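Local coordinates for nucleoporin NUP159 (Saccharomyces cerevisiae, PDB 1XIP), which forms part of the nuclear pore complex, its N-terminal beta-propeller serving in mRNA export by tethering the helicase Dbp5 to the pore, at residues F198-L209 against Y249-F260; V129-N137 against T166-Q174. One frame throughout, in Å; residues are numbered along the deposited sequence.

Contact 1: F198-L209 against Y249-F260; sequences FEFSLPSELEEL and YIIKHIDGSASF
Phe198 and His253 meet face to face: their ring centroids lie 3.9 Å apart with the planes inclined by 22°, and His253 ND1 sits over the middle of the phenylalanine ring. The imidazole reaches this place because its CG is anti to the backbone N (chi1 177°). Two residues on, Phe200 receives the methyl of Ala258 over one face, CB lying 3.7 Å from the ring centroid, while Ile251 CG2 approaches the CE1 and CZ end obliquely. The Phe200 ring also meets that of Phe184, of strand 184-190, the planes nearly parallel. These residues bring the outer part of one beta-propeller blade, ending in strand 193-200, against the outer hairpin 246-263 of the next blade. No hydrogen bond joins the two segments, so the interface rests on apolar and aromatic packing. Followed outward, Phe260 has its CB 4.0 Å from Pro203 CG, and its CG against the same atom. Phe260 CD2 lies 3.4 Å from Pro203 CG, and Phe260 CD1 has Leu206 CD1 at 3.7 Å, in an oblique approach. Further out, CE1 comes near Leu202 CD1, CE2 lies by Pro203 CD and Phe200 CE1, and Phe260 CZ reaches Phe200 CE1 at 3.6 Å. There the Phe200 and Phe260 rings meet rim to rim, their planes 83° apart. Pro203 CD is centred over one face of Phe260, 3.5 Å from the centroid in a CH-pi contact, and Ile251 CG1 of its own segment takes the opposite face, sandwiching the ring. Leu5 of strand 4-5, which extends the hairpin's sheet, touches Pro203, Leu206 and Phe260. Beyond it the short, weakly bonded helix 204-207 delivers Leu206 CD1 over one face of the Tyr249 ring, 3.5 Å from Tyr249 CE1, with Leu206 CD2 and Leu209 CD1 beside the phenolic oxygen.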
loop_
_atom_site.group_PDB
_atom_site.type_symbol
_atom_site.label_atom_id
_atom_site.label_comp_id
_atom_site.label_asym_id
_atom_site.label_seq_id
_atom_site.Cartn_x
_atom_site.Cartn_y
_atom_site.Cartn_z
ATOM N N PHE A 198 22.214 -2.051 7.213
ATOM C CA PHE A 198 22.654 -3.415 6.918
ATOM C C PHE A 198 22.324 -3.854 5.487
ATOM O O PHE A 198 21.771 -3.089 4.702
ATOM C CB PHE A 198 22.115 -4.429 7.946
ATOM C CG PHE A 198 20.674 -4.251 8.296
ATOM C CD1 PHE A 198 20.304 -3.482 9.399
ATOM C CD2 PHE A 198 19.682 -4.878 7.553
ATOM C CE1 PHE A 198 18.959 -3.320 9.747
ATOM C CE2 PHE A 198 18.332 -4.732 7.887
ATOM C CZ PHE A 198 17.968 -3.945 8.989
ATOM N N GLU A 199 22.671 -5.100 5.165
ATOM C CA GLU A 199 22.631 -5.615 3.804
ATOM C C GLU A 199 22.585 -7.128 3.880
ATOM O O GLU A 199 23.247 -7.719 4.734
ATOM C CB GLU A 199 23.904 -5.189 3.082
ATOM C CG GLU A 199 23.870 -5.309 1.573
ATOM C CD GLU A 199 24.957 -4.478 0.913
ATOM O OE1 GLU A 199 26.154 -4.631 1.270
ATOM O OE2 GLU A 199 24.612 -3.661 0.039
ATOM N N PHE A 200 21.812 -7.766 3.002
ATOM C CA PHE A 200 21.819 -9.227 2.939
ATOM C C PHE A 200 21.287 -9.835 1.641
ATOM O O PHE A 200 20.564 -9.189 0.888
ATOM C CB PHE A 200 21.137 -9.849 4.167
ATOM C CG PHE A 200 19.729 -9.402 4.380
ATOM C CD1 PHE A 200 18.673 -10.182 3.949
ATOM C CD2 PHE A 200 19.456 -8.207 5.041
ATOM C CE1 PHE A 200 17.352 -9.775 4.155
ATOM C CE2 PHE A 200 18.148 -7.791 5.250
ATOM C CZ PHE A 200 17.091 -8.582 4.809
ATOM N N SER A 201 21.682 -11.082 1.391
ATOM C CA SER A 201 21.237 -11.850 0.239
ATOM C C SER A 201 20.206 -12.884 0.666
ATOM O O SER A 201 19.901 -13.016 1.842
ATOM C CB SER A 201 22.430 -12.542 -0.421
ATOM O OG SER A 201 22.600 -12.082 -1.747
ATOM N N LEU A 202 19.671 -13.613 -0.300
ATOM C CA LEU A 202 18.712 -14.678 -0.037
ATOM C C LEU A 202 19.387 -15.886 0.603
ATOM O O LEU A 202 20.552 -16.184 0.292
ATOM C CB LEU A 202 18.063 -15.121 -1.349
ATOM C CG LEU A 202 16.566 -14.952 -1.502
ATOM C CD1 LEU A 202 16.228 -13.505 -1.347
ATOM C CD2 LEU A 202 16.161 -15.455 -2.861
ATOM N N PRO A 203 18.661 -16.598 1.471
ATOM C CA PRO A 203 19.165 -17.846 2.037
ATOM C C PRO A 203 19.367 -18.873 0.936
ATOM O O PRO A 203 18.632 -18.871 -0.060
ATOM C CB PRO A 203 18.039 -18.297 2.966
ATOM C CG PRO A 203 17.255 -17.134 3.196
ATOM C CD PRO A 203 17.314 -16.294 1.965
ATOM N N SER A 204 20.366 -19.732 1.121
ATOM C CA SER A 204 20.723 -20.768 0.154
ATOM C C SER A 204 19.513 -21.523 -0.391
ATOM O O SER A 204 19.365 -21.678 -1.601
ATOM C CB SER A 204 21.698 -21.739 0.797
ATOM O OG SER A 204 22.506 -22.338 -0.187
ATOM N N GLU A 205 18.638 -21.959 0.513
ATOM C CA GLU A 205 17.471 -22.760 0.152
ATOM C C GLU A 205 16.433 -21.971 -0.625
ATOM O O GLU A 205 15.518 -22.558 -1.189
ATOM C CB GLU A 205 16.813 -23.351 1.393
ATOM C CG GLU A 205 17.725 -24.220 2.223
ATOM C CD GLU A 205 18.322 -23.495 3.410
ATOM O OE1 GLU A 205 18.739 -22.311 3.271
ATOM O OE2 GLU A 205 18.385 -24.123 4.492
ATOM N N LEU A 206 16.570 -20.644 -0.640
ATOM C CA LEU A 206 15.646 -19.781 -1.366
ATOM C C LEU A 206 16.187 -19.388 -2.730
ATOM O O LEU A 206 15.414 -19.086 -3.634
ATOM C CB LEU A 206 15.288 -18.537 -0.551
ATOM C CG LEU A 206 14.558 -18.753 0.777
ATOM C CD1 LEU A 206 13.787 -17.507 1.144
ATOM C CD2 LEU A 206 13.627 -19.981 0.736
ATOM N N GLU A 207 17.507 -19.388 -2.882
ATOM C CA GLU A 207 18.111 -19.161 -4.193
ATOM C C GLU A 207 17.775 -20.316 -5.138
ATOM O O GLU A 207 17.771 -20.153 -6.365
ATOM C CB GLU A 207 19.623 -19.004 -4.071
ATOM C CG GLU A 207 20.230 -18.129 -5.156
ATOM C CD GLU A 207 19.982 -16.657 -4.905
ATOM O OE1 GLU A 207 20.239 -16.202 -3.768
ATOM O OE2 GLU A 207 19.521 -15.955 -5.837
ATOM N N GLU A 208 17.498 -21.479 -4.548
ATOM C CA GLU A 208 17.067 -22.673 -5.277
ATOM C C GLU A 208 15.870 -22.365 -6.206
ATOM O O GLU A 208 15.842 -22.827 -7.346
ATOM C CB GLU A 208 16.746 -23.811 -4.279
ATOM C CG GLU A 208 16.288 -25.129 -4.901
ATOM C CD GLU A 208 17.116 -26.332 -4.457
ATOM O OE1 GLU A 208 17.453 -26.421 -3.247
ATOM O OE2 GLU A 208 17.416 -27.205 -5.327
ATOM N N LEU A 209 14.906 -21.572 -5.719
ATOM C CA LEU A 209 13.792 -21.074 -6.550
ATOM C C LEU A 209 14.297 -20.112 -7.613
ATOM O O LEU A 209 14.831 -19.054 -7.276
ATOM C CB LEU A 209 12.746 -20.349 -5.700
ATOM C CG LEU A 209 12.243 -20.955 -4.390
ATOM C CD1 LEU A 209 11.802 -19.856 -3.443
ATOM C CD2 LEU A 209 11.122 -21.946 -4.632
ATOM N N TYR A 249 7.593 -13.958 2.715
ATOM C CA TYR A 249 8.553 -14.221 3.763
ATOM C C TYR A 249 8.621 -13.072 4.748
ATOM O O TYR A 249 8.648 -11.910 4.359
ATOM C CB TYR A 249 9.933 -14.477 3.163
ATOM C CG TYR A 249 10.011 -15.749 2.359
ATOM C CD1 TYR A 249 10.416 -16.947 2.945
ATOM C CD2 TYR A 249 9.678 -15.761 1.010
ATOM C CE1 TYR A 249 10.489 -18.106 2.197
ATOM C CE2 TYR A 249 9.741 -16.907 0.272
ATOM C CZ TYR A 249 10.149 -18.074 0.856
ATOM O OH TYR A 249 10.214 -19.218 0.077
ATOM N N ILE A 250 8.633 -13.409 6.026
ATOM C CA ILE A 250 8.962 -12.460 7.063
ATOM C C ILE A 250 10.465 -12.551 7.346
ATOM O O ILE A 250 10.986 -13.619 7.640
ATOM C CB ILE A 250 8.159 -12.767 8.321
ATOM C CG1 ILE A 250 6.646 -12.802 8.016
ATOM C CG2 ILE A 250 8.530 -11.793 9.439
ATOM C CD1 ILE A 250 5.975 -11.438 7.925
ATOM N N ILE A 251 11.160 -11.437 7.215
ATOM C CA ILE A 251 12.571 -11.387 7.502
ATOM C C ILE A 251 12.765 -10.617 8.798
ATOM O O ILE A 251 12.432 -9.433 8.869
ATOM C CB ILE A 251 13.320 -10.710 6.359
ATOM C CG1 ILE A 251 13.168 -11.521 5.074
ATOM C CG2 ILE A 251 14.797 -10.532 6.714
ATOM C CD1 ILE A 251 13.050 -10.662 3.810
ATOM N N LYS A 252 13.265 -11.307 9.828
ATOM C CA LYS A 252 13.669 -10.671 11.087
ATOM C C LYS A 252 15.171 -10.636 11.071
ATOM O O LYS A 252 15.816 -11.676 10.895
ATOM C CB LYS A 252 13.179 -11.457 12.309
ATOM C CG LYS A 252 11.689 -11.844 12.270
ATOM C CD LYS A 252 11.133 -12.138 13.672
ATOM C CE LYS A 252 9.634 -12.467 13.614
ATOM N NZ LYS A 252 9.133 -13.304 14.765
ATOM N N HIS A 253 15.732 -9.439 11.225
ATOM C CA HIS A 253 17.177 -9.267 11.206
ATOM C C HIS A 253 17.742 -9.058 12.608
ATOM O O HIS A 253 17.668 -7.962 13.156
ATOM C CB HIS A 253 17.572 -8.111 10.298
ATOM C CG HIS A 253 19.039 -7.841 10.281
ATOM N ND1 HIS A 253 19.604 -6.749 10.908
ATOM C CD2 HIS A 253 20.065 -8.530 9.724
ATOM C CE1 HIS A 253 20.914 -6.772 10.730
ATOM N NE2 HIS A 253 21.220 -7.843 10.016
ATOM N N ILE A 254 18.305 -10.125 13.176
ATOM C CA ILE A 254 18.943 -10.081 14.495
ATOM C C ILE A 254 20.455 -10.145 14.335
ATOM O O ILE A 254 21.001 -11.151 13.836
ATOM C CB ILE A 254 18.448 -11.253 15.422
ATOM C CG1 ILE A 254 16.912 -11.366 15.421
ATOM C CG2 ILE A 254 18.969 -11.074 16.847
ATOM C CD1 ILE A 254 16.373 -12.743 14.955
ATOM N N ASP A 255 21.115 -9.051 14.729
ATOM C CA ASP A 255 22.584 -8.994 14.894
ATOM C C ASP A 255 23.443 -9.498 13.709
ATOM O O ASP A 255 24.174 -10.504 13.831
ATOM C CB ASP A 255 23.008 -9.700 16.196
ATOM C CG ASP A 255 24.237 -9.067 16.827
ATOM O OD1 ASP A 255 24.229 -7.827 17.033
ATOM O OD2 ASP A 255 25.255 -9.730 17.147
ATOM N N GLY A 256 23.359 -8.781 12.582
ATOM C CA GLY A 256 24.144 -9.085 11.395
ATOM C C GLY A 256 23.763 -10.375 10.688
ATOM O O GLY A 256 24.555 -10.900 9.901
ATOM N N SER A 257 22.561 -10.888 10.973
ATOM C CA SER A 257 22.034 -12.084 10.291
ATOM C C SER A 257 20.515 -12.068 10.153
ATOM O O SER A 257 19.778 -12.050 11.152
ATOM C CB SER A 257 22.497 -13.381 10.986
ATOM O OG SER A 257 21.899 -13.536 12.266
ATOM N N ALA A 258 20.057 -12.086 8.907
ATOM C CA ALA A 258 18.633 -12.117 8.618
ATOM C C ALA A 258 18.115 -13.550 8.645
ATOM O O ALA A 258 18.785 -14.463 8.176
ATOM C CB ALA A 258 18.372 -11.491 7.268
ATOM N N SER A 259 16.940 -13.754 9.221
ATOM C CA SER A 259 16.243 -15.024 9.086
ATOM C C SER A 259 14.995 -14.838 8.222
ATOM O O SER A 259 14.264 -13.867 8.380
ATOM C CB SER A 259 15.865 -15.610 10.447
ATOM O OG SER A 259 16.032 -14.667 11.478
ATOM N N PHE A 260 14.759 -15.765 7.308
ATOM C CA PHE A 260 13.567 -15.739 6.501
ATOM C C PHE A 260 12.627 -16.802 7.024
ATOM O O PHE A 260 13.076 -17.828 7.518
ATOM C CB PHE A 260 13.920 -16.042 5.057
ATOM C CG PHE A 260 14.682 -14.953 4.368
ATOM C CD1 PHE A 260 14.213 -14.423 3.175
ATOM C CD2 PHE A 260 15.871 -14.478 4.882
ATOM C CE1 PHE A 260 14.914 -13.422 2.506
ATOM C CE2 PHE A 260 16.575 -13.473 4.228
ATOM C CZ PHE A 260 16.093 -12.949 3.031
#

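Contact 2: V129-N137 against T166-Q174; sequences VFQLKNVNN and TSFDVTNSQ
Strands 131-134 and 167-170, which meet chiefly through Gln131, Lys133, Phe168 and Val170, run parallel to within 9° with their axes 7.9 Å apart, too far for direct backbone pairing. They are the first strands of successive beta-propeller blades, and a classic beta bulge lies near the beginning of each, Phe130 and Gln131 facing Leu142, Thr166 and Ser167 facing Leu178. Side chains bridge the gap. Gln131 extends across so that its NE2 stands 3.3 Å above the Phe168 ring plane, toward the rim, with amide and ring roughly parallel. Gln131 NE2 donates to Phe168 O (3.1 Å, N-H...O 161°), arriving from above the carbonyl plane; bond and ring together should fix the amide's rotation. A water links Gln131 OE1 to Ser167 OG, which also accepts from Val219 N. Phe168 CG is set between its backbone N and carbonyl carbon (chi1 80°), turning the ring toward the neighbouring blade, where it also touches Val140 and Leu142. Lys133 and Val170 lie alongside, pointing opposite ways, Lys133 CB 3.6 Å from Val170 CG2. Past the strands, Val135 CG2 rests 3.5 Å from Thr171 O, and Asn172 ND2 makes a weak hydrogen bond to Asn136 OD1, 3.2 Å long.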
loop_
_atom_site.group_PDB
_atom_site.type_symbol
_atom_site.label_atom_id
_atom_site.label_comp_id
_atom_site.label_asym_id
_atom_site.label_seq_id
_atom_site.Cartn_x
_atom_site.Cartn_y
_atom_site.Cartn_z
ATOM N N VAL A 129 6.660 6.047 -13.858
ATOM C CA VAL A 129 6.937 5.740 -12.466
ATOM C C VAL A 129 6.069 4.581 -11.988
ATOM O O VAL A 129 4.924 4.455 -12.422
ATOM C CB VAL A 129 6.742 7.006 -11.616
ATOM C CG1 VAL A 129 6.597 6.679 -10.145
ATOM C CG2 VAL A 129 7.903 7.964 -11.847
ATOM N N PHE A 130 6.624 3.726 -11.124
ATOM C CA PHE A 130 5.918 2.553 -10.582
ATOM C C PHE A 130 5.357 2.805 -9.169
ATOM O O PHE A 130 4.299 2.279 -8.800
ATOM C CB PHE A 130 6.871 1.342 -10.479
ATOM C CG PHE A 130 7.224 0.703 -11.792
ATOM C CD1 PHE A 130 6.349 0.759 -12.895
ATOM C CD2 PHE A 130 8.442 0.015 -11.927
ATOM C CE1 PHE A 130 6.689 0.158 -14.122
ATOM C CE2 PHE A 130 8.796 -0.601 -13.142
ATOM C CZ PHE A 130 7.916 -0.526 -14.250
ATOM N N GLN A 131 6.110 3.561 -8.369
ATOM C CA GLN A 131 5.799 3.734 -6.956
ATOM C C GLN A 131 6.280 5.052 -6.401
ATOM O O GLN A 131 7.377 5.502 -6.724
ATOM C CB GLN A 131 6.388 2.596 -6.120
ATOM C CG GLN A 131 5.648 2.401 -4.780
ATOM C CD GLN A 131 6.321 1.408 -3.882
ATOM O OE1 GLN A 131 6.428 0.245 -4.230
ATOM N NE2 GLN A 131 6.790 1.862 -2.728
ATOM N N LEU A 132 5.449 5.653 -5.556
ATOM C CA LEU A 132 5.775 6.889 -4.875
ATOM C C LEU A 132 5.442 6.723 -3.427
ATOM O O LEU A 132 4.421 6.105 -3.088
ATOM C CB LEU A 132 4.927 8.029 -5.411
ATOM C CG LEU A 132 5.261 8.607 -6.768
ATOM C CD1 LEU A 132 4.128 8.352 -7.723
ATOM C CD2 LEU A 132 5.482 10.080 -6.607
ATOM N N LYS A 133 6.292 7.269 -2.568
ATOM C CA LYS A 133 5.996 7.384 -1.154
ATOM C C LYS A 133 6.376 8.765 -0.677
ATOM O O LYS A 133 7.463 9.288 -0.994
ATOM C CB LYS A 133 6.767 6.352 -0.346
ATOM C CG LYS A 133 5.924 5.241 0.279
ATOM C CD LYS A 133 5.035 5.714 1.457
ATOM C CE LYS A 133 3.776 4.793 1.626
ATOM N NZ LYS A 133 2.530 5.474 2.191
ATOM N N ASN A 134 5.476 9.361 0.091
ATOM C CA ASN A 134 5.770 10.614 0.737
ATOM C C ASN A 134 6.223 10.383 2.170
ATOM O O ASN A 134 5.590 9.621 2.901
ATOM C CB ASN A 134 4.552 11.514 0.704
ATOM C CG ASN A 134 4.722 12.733 1.566
ATOM O OD1 ASN A 134 3.863 13.040 2.384
ATOM N ND2 ASN A 134 5.849 13.433 1.399
ATOM N N VAL A 135 7.323 11.008 2.578
ATOM C CA VAL A 135 7.750 10.821 3.970
ATOM C C VAL A 135 7.620 12.081 4.825
ATOM O O VAL A 135 6.764 12.134 5.734
ATOM C CB VAL A 135 9.086 10.027 4.141
ATOM C CG1 VAL A 135 10.132 10.448 3.133
ATOM C CG2 VAL A 135 9.586 10.130 5.565
ATOM N N ASN A 136 8.397 13.116 4.541
ATOM C CA ASN A 136 8.082 14.390 5.182
ATOM C C ASN A 136 7.796 15.436 4.138
ATOM O O ASN A 136 6.662 15.594 3.699
ATOM C CB ASN A 136 9.202 14.831 6.126
ATOM C CG ASN A 136 9.278 13.974 7.368
ATOM O OD1 ASN A 136 8.327 13.906 8.154
ATOM N ND2 ASN A 136 10.404 13.293 7.545
ATOM N N ASN A 137 8.842 16.142 3.737
ATOM C CA ASN A 137 8.775 17.082 2.637
ATOM C C ASN A 137 9.439 16.495 1.417
ATOM O O ASN A 137 9.964 17.222 0.569
ATOM C CB ASN A 137 9.466 18.400 3.013
ATOM C CG ASN A 137 8.799 19.084 4.165
ATOM O OD1 ASN A 137 7.587 19.352 4.134
ATOM N ND2 ASN A 137 9.568 19.351 5.215
ATOM N N THR A 166 13.482 -2.998 -7.232
ATOM C CA THR A 166 12.188 -3.440 -7.759
ATOM C C THR A 166 11.046 -3.124 -6.803
ATOM O O THR A 166 9.896 -3.031 -7.212
ATOM C CB THR A 166 12.180 -4.939 -8.141
ATOM O OG1 THR A 166 12.552 -5.726 -7.015
ATOM C CG2 THR A 166 13.273 -5.243 -9.162
ATOM N N SER A 167 11.387 -2.969 -5.530
ATOM C CA SER A 167 10.463 -2.508 -4.519
ATOM C C SER A 167 11.203 -1.745 -3.436
ATOM O O SER A 167 12.325 -2.070 -3.087
ATOM C CB SER A 167 9.701 -3.688 -3.891
ATOM O OG SER A 167 8.570 -3.219 -3.160
ATOM N N PHE A 168 10.557 -0.737 -2.891
ATOM C CA PHE A 168 11.113 -0.017 -1.761
ATOM C C PHE A 168 10.016 0.270 -0.735
ATOM O O PHE A 168 8.836 0.181 -1.037
ATOM C CB PHE A 168 11.789 1.275 -2.228
ATOM C CG PHE A 168 10.820 2.411 -2.493
ATOM C CD1 PHE A 168 10.557 3.366 -1.508
ATOM C CD2 PHE A 168 10.187 2.531 -3.730
ATOM C CE1 PHE A 168 9.670 4.423 -1.750
ATOM C CE2 PHE A 168 9.306 3.582 -3.988
ATOM C CZ PHE A 168 9.042 4.529 -2.995
ATOM N N ASP A 169 10.421 0.606 0.480
ATOM C CA ASP A 169 9.493 1.092 1.497
ATOM C C ASP A 169 10.218 2.126 2.355
ATOM O O ASP A 169 11.419 2.027 2.532
ATOM C CB ASP A 169 8.982 -0.078 2.352
ATOM C CG ASP A 169 7.745 0.276 3.161
ATOM O OD1 ASP A 169 7.134 1.364 2.927
ATOM O OD2 ASP A 169 7.301 -0.479 4.062
ATOM N N VAL A 170 9.495 3.130 2.853
ATOM C CA VAL A 170 10.054 4.089 3.809
ATOM C C VAL A 170 9.176 4.290 5.007
ATOM O O VAL A 170 7.935 4.182 4.921
ATOM C CB VAL A 170 10.240 5.509 3.238
ATOM C CG1 VAL A 170 11.700 5.797 2.969
ATOM C CG2 VAL A 170 9.369 5.764 2.043
ATOM N N THR A 171 9.828 4.602 6.125
ATOM C CA THR A 171 9.172 5.195 7.274
ATOM C C THR A 171 9.834 6.542 7.528
ATOM O O THR A 171 10.679 6.982 6.755
ATOM C CB THR A 171 9.326 4.305 8.516
ATOM O OG1 THR A 171 10.728 4.140 8.821
ATOM C CG2 THR A 171 8.812 2.889 8.245
ATOM N N ASN A 172 9.468 7.184 8.625
ATOM C CA ASN A 172 10.116 8.410 9.021
ATOM C C ASN A 172 11.632 8.302 9.217
ATOM O O ASN A 172 12.333 9.302 9.126
ATOM C CB ASN A 172 9.480 8.947 10.287
ATOM C CG ASN A 172 9.659 10.422 10.417
ATOM O OD1 ASN A 172 10.624 10.891 11.028
ATOM N ND2 ASN A 172 8.752 11.183 9.809
ATOM N N SER A 173 12.131 7.092 9.477
ATOM C CA SER A 173 13.532 6.914 9.873
ATOM C C SER A 173 14.289 5.799 9.153
ATOM O O SER A 173 15.496 5.668 9.323
ATOM C CB SER A 173 13.630 6.723 11.383
ATOM O OG SER A 173 12.828 5.640 11.798
ATOM N N GLN A 174 13.585 5.015 8.336
ATOM C CA GLN A 174 14.200 3.896 7.616
ATOM C C GLN A 174 13.812 3.863 6.135
ATOM O O GLN A 174 12.732 4.313 5.766
ATOM C CB GLN A 174 13.791 2.595 8.284
ATOM C CG GLN A 174 14.683 1.414 8.006
ATOM C CD GLN A 174 14.155 0.155 8.677
ATOM O OE1 GLN A 174 13.150 0.208 9.408
ATOM N NE2 GLN A 174 14.829 -0.980 8.447
HETATM O O HOH W 1 7.142 -2.040 -5.083
#

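How the contacts relate
Both contacts join consecutive blades of the same propeller domain, and they share the sheet formed by strands 167-170, 174-179, 184-190 and 193-200. Contact 2 uses its first strand, facing the preceding blade that starts with strand 129-134; contact 1 uses its last strand and the short helix that follows, facing the following blade with hairpin 246-263. Their centres are 22 Å apart. Contact 2 lies about 11 Å from the centre of the chain, contact 1 about 23 Å, so one is an inner and the other an outer seam. Both segments of contact 2 precede those of contact 1 in the sequence. One blade is thus packed against neighbours on both sides, as a closed ring of blades requires.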